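Local structure of 373aa long hypothetical citrate synthase (Sulfolobus tokodaii, 1VGP) at residues E14-Y19 against I343-K348. The protein belongs to the citrate synthase family, as a largely helical protein whose assembly holds two chains. Residues are numbered along the deposited sequence; the frame is centred on the assembly and turned at random.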
ATOM      1  N   GLU A  14      -0.032 -13.542  16.011  1.00 38.78           N
ATOM      2  CA  GLU A  14      -0.981 -13.743  17.090  1.00 37.81           C
ATOM      3  C   GLU A  14      -1.711 -12.430  17.320  1.00 35.12           C
ATOM      4  O   GLU A  14      -1.189 -11.364  17.006  1.00 32.88           O
ATOM      5  CB  GLU A  14      -0.266 -14.158  18.374  1.00 40.17           C
ATOM      6  CG  GLU A  14       0.447 -15.486  18.277  1.00 47.93           C
ATOM      7  CD  GLU A  14       1.131 -15.865  19.567  1.00 50.35           C
ATOM      8  OE1 GLU A  14       1.845 -15.009  20.142  1.00 52.81           O
ATOM      9  OE2 GLU A  14       0.951 -17.021  20.006  1.00 52.75           O
ATOM     10  N   THR A  15      -2.912 -12.507  17.879  1.00 34.10           N
ATOM     11  CA  THR A  15      -3.695 -11.311  18.096  1.00 33.63           C
ATOM     12  C   THR A  15      -4.583 -11.418  19.328  1.00 34.81           C
ATOM     13  O   THR A  15      -4.943 -12.515  19.755  1.00 36.27           O
ATOM     14  CB  THR A  15      -4.562 -11.009  16.879  1.00 32.48           C
ATOM     15  OG1 THR A  15      -5.135  -9.703  17.016  1.00 35.53           O
ATOM     16  CG2 THR A  15      -5.664 -12.050  16.748  1.00 24.66           C
ATOM     17  N   GLU A  16      -4.937 -10.269  19.895  1.00 33.35           N
ATOM     18  CA  GLU A  16      -5.855 -10.234  21.022  1.00 35.33           C
ATOM     19  C   GLU A  16      -7.058  -9.374  20.688  1.00 35.69           C
ATOM     20  O   GLU A  16      -7.964  -9.219  21.501  1.00 37.52           O
ATOM     21  CB  GLU A  16      -5.149  -9.678  22.249  1.00 38.18           C
ATOM     22  CG  GLU A  16      -3.862 -10.399  22.585  1.00 46.14           C
ATOM     23  CD  GLU A  16      -3.569 -10.376  24.065  1.00 48.66           C
ATOM     24  OE1 GLU A  16      -4.299 -11.054  24.819  1.00 51.07           O
ATOM     25  OE2 GLU A  16      -2.617  -9.676  24.471  1.00 52.29           O
ATOM     26  N   ILE A  17      -7.063  -8.825  19.477  1.00 35.55           N
ATOM     27  CA  ILE A  17      -8.031  -7.803  19.096  1.00 34.45           C
ATOM     28  C   ILE A  17      -9.422  -8.350  18.762  1.00 34.58           C
ATOM     29  O   ILE A  17     -10.401  -7.989  19.417  1.00 38.31           O
ATOM     30  CB  ILE A  17      -7.510  -6.998  17.905  1.00 32.91           C
ATOM     31  CG1 ILE A  17      -6.193  -6.327  18.289  1.00 32.28           C
ATOM     32  CG2 ILE A  17      -8.553  -5.968  17.474  1.00 29.03           C
ATOM     33  CD1 ILE A  17      -5.342  -5.937  17.113  1.00 35.14           C
ATOM     34  N   THR A  18      -9.517  -9.199  17.745  1.00 31.68           N
ATOM     35  CA  THR A  18     -10.821  -9.670  17.285  1.00 29.79           C
ATOM     36  C   THR A  18     -10.827 -11.191  17.186  1.00 30.06           C
ATOM     37  O   THR A  18      -9.860 -11.783  16.700  1.00 31.16           O
ATOM     38  CB  THR A  18     -11.177  -9.063  15.900  1.00 30.13           C
ATOM     39  OG1 THR A  18     -11.274  -7.640  16.019  1.00 29.55           O
ATOM     40  CG2 THR A  18     -12.505  -9.605  15.386  1.00 28.82           C
ATOM     41  N   TYR A  19     -11.908 -11.812  17.661  1.00 29.40           N
ATOM     42  CA  TYR A  19     -12.096 -13.256  17.563  1.00 30.45           C
ATOM     43  C   TYR A  19     -13.413 -13.582  16.887  1.00 31.90           C
ATOM     44  O   TYR A  19     -14.468 -13.071  17.272  1.00 34.16           O
ATOM     45  CB  TYR A  19     -12.083 -13.906  18.954  1.00 31.42           C
ATOM     46  CG  TYR A  19     -12.397 -15.391  18.928  1.00 33.94           C
ATOM     47  CD1 TYR A  19     -11.491 -16.304  18.386  1.00 34.53           C
ATOM     48  CD2 TYR A  19     -13.613 -15.878  19.403  1.00 36.53           C
ATOM     49  CE1 TYR A  19     -11.788 -17.661  18.314  1.00 37.05           C
ATOM     50  CE2 TYR A  19     -13.925 -17.237  19.338  1.00 38.09           C
ATOM     51  CZ  TYR A  19     -13.012 -18.125  18.785  1.00 41.14           C
ATOM     52  OH  TYR A  19     -13.336 -19.468  18.666  1.00 41.76           O
ATOM     53  N   ILE A 343      -1.620  -2.730  13.598  1.00 31.36           N
ATOM     54  CA  ILE A 343      -0.280  -2.177  13.443  1.00 30.61           C
ATOM     55  C   ILE A 343       0.350  -1.933  14.818  1.00 33.50           C
ATOM     56  O   ILE A 343       1.503  -2.309  15.063  1.00 33.06           O
ATOM     57  CB  ILE A 343      -0.339  -0.854  12.643  1.00 29.98           C
ATOM     58  CG1 ILE A 343      -0.720  -1.150  11.192  1.00 30.33           C
ATOM     59  CG2 ILE A 343       0.989  -0.122  12.728  1.00 26.02           C
ATOM     60  CD1 ILE A 343      -1.049   0.080  10.363  1.00 26.14           C
ATOM     61  N   MET A 344      -0.418  -1.312  15.711  1.00 33.61           N
ATOM     62  CA  MET A 344       0.030  -1.106  17.083  1.00 33.92           C
ATOM     63  C   MET A 344       0.425  -2.442  17.702  1.00 35.44           C
ATOM     64  O   MET A 344       1.489  -2.568  18.308  1.00 38.36           O
ATOM     65  CB  MET A 344      -1.075  -0.453  17.911  1.00 32.89           C
ATOM     66  CG  MET A 344      -0.973   1.060  18.010  1.00 37.01           C
ATOM     67  SD  MET A 344      -2.517   1.855  18.548  1.00 40.74           S
ATOM     68  CE  MET A 344      -2.443   1.632  20.296  1.00 37.24           C
ATOM     69  N   GLU A 345      -0.433  -3.440  17.536  1.00 34.65           N
ATOM     70  CA  GLU A 345      -0.210  -4.752  18.119  1.00 34.27           C
ATOM     71  C   GLU A 345       0.968  -5.473  17.460  1.00 35.50           C
ATOM     72  O   GLU A 345       1.756  -6.124  18.137  1.00 36.92           O
ATOM     73  CB  GLU A 345      -1.470  -5.604  17.974  1.00 32.99           C
ATOM     74  CG  GLU A 345      -1.353  -6.983  18.578  1.00 29.09           C
ATOM     75  CD  GLU A 345      -2.616  -7.795  18.414  1.00 30.70           C
ATOM     76  OE1 GLU A 345      -2.957  -8.130  17.254  1.00 28.72           O
ATOM     77  OE2 GLU A 345      -3.274  -8.096  19.442  1.00 30.23           O
ATOM     78  N   TYR A 346       1.079  -5.355  16.142  1.00 34.73           N
ATOM     79  CA  TYR A 346       2.092  -6.088  15.401  1.00 34.40           C
ATOM     80  C   TYR A 346       3.495  -5.577  15.708  1.00 36.21           C
ATOM     81  O   TYR A 346       4.450  -6.357  15.756  1.00 32.22           O
ATOM     82  CB  TYR A 346       1.833  -5.982  13.894  1.00 32.83           C
ATOM     83  CG  TYR A 346       2.747  -6.849  13.074  1.00 34.64           C
ATOM     84  CD1 TYR A 346       2.418  -8.176  12.812  1.00 35.74           C
ATOM     85  CD2 TYR A 346       3.969  -6.358  12.595  1.00 35.64           C
ATOM     86  CE1 TYR A 346       3.283  -9.001  12.096  1.00 37.41           C
ATOM     87  CE2 TYR A 346       4.842  -7.172  11.881  1.00 36.58           C
ATOM     88  CZ  TYR A 346       4.495  -8.498  11.635  1.00 38.28           C
ATOM     89  OH  TYR A 346       5.355  -9.329  10.944  1.00 37.79           O
ATOM     90  N   ILE A 347       3.636  -4.271  15.915  1.00 39.92           N
ATOM     91  CA  ILE A 347       4.978  -3.698  16.043  1.00 41.42           C
ATOM     92  C   ILE A 347       5.521  -3.640  17.475  1.00 43.65           C
ATOM     93  O   ILE A 347       6.580  -3.065  17.698  1.00 44.86           O
ATOM     94  CB  ILE A 347       5.061  -2.264  15.432  1.00 40.30           C
ATOM     95  CG1 ILE A 347       4.124  -1.306  16.171  1.00 39.12           C
ATOM     96  CG2 ILE A 347       4.730  -2.309  13.958  1.00 34.60           C
ATOM     97  CD1 ILE A 347       4.246   0.122  15.702  1.00 41.04           C
ATOM     98  N   LYS A 348       4.829  -4.236  18.439  1.00 46.02           N
ATOM     99  CA  LYS A 348       5.438  -4.379  19.733  1.00 47.44           C
ATOM    100  C   LYS A 348       6.629  -5.326  19.592  1.00 49.43           C
ATOM    101  O   LYS A 348       7.715  -5.038  20.078  1.00 53.04           O
ATOM    102  CB  LYS A 348       4.419  -4.888  20.778  1.00 49.21           C
ATOM    103  CG  LYS A 348       3.535  -3.749  21.314  1.00 51.57           C
ATOM    104  CD  LYS A 348       2.748  -4.104  22.575  1.00 56.16           C
ATOM    105  CE  LYS A 348       1.360  -4.644  22.236  1.00 59.22           C
ATOM    106  NZ  LYS A 348       1.422  -5.897  21.409  1.00 57.42           N
TER
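Glu-345 reaches Thr-15 and Glu-16 as a straight arm: its CG stands opposite the backbone N (chi1 -179°) and the chain stays fully extended beyond it, carrying the carboxylate off the last turn of helix 327-346 to the link between strands 11-15 and 18-21. On the other side, a chi1 of -169° turns the hydroxyl of Thr-15, rather than its methyl, to meet it. Thr-15 OG1 donates to Glu-345 OE1 at 2.7 Å, meeting the syn lone pair of that oxygen. The second oxygen takes a backbone hydrogen: Glu-16 N lies 2.8 Å from Glu-345 OE2, again on the syn side but 21° out of the carboxylate plane. One carboxylate thus grips a hydroxyl and the next peptide N-H together, and the two bonds fix its rotation. Thr-15 OG1 is also an acceptor, for Ile-17 N at 3.2 Å in a nearly straight bond, which closes an ST turn where the chain leaves the strand. Ile-17 reaches back to meet Glu-345 head-on, its CD1 lying 3.5 Å from Glu-345 CD; the same side chain packs on Ala-341 and His-342 of the helix. Lys-13 forms a salt bridge with Glu-345 OE1. Glu-14 and Thr-15 join a parallel beta ladder with a strand of the second subunit, so the helix end is tied to a strand that takes part in the dimer interface. Glu-16 probably carries a like charge, with its OE2 5.3 Å from Glu-345 OE2, but the hydroxyl, the peptide N-H and Lys-13 probably outweigh it and keep Glu-345 ionised in this partly buried setting.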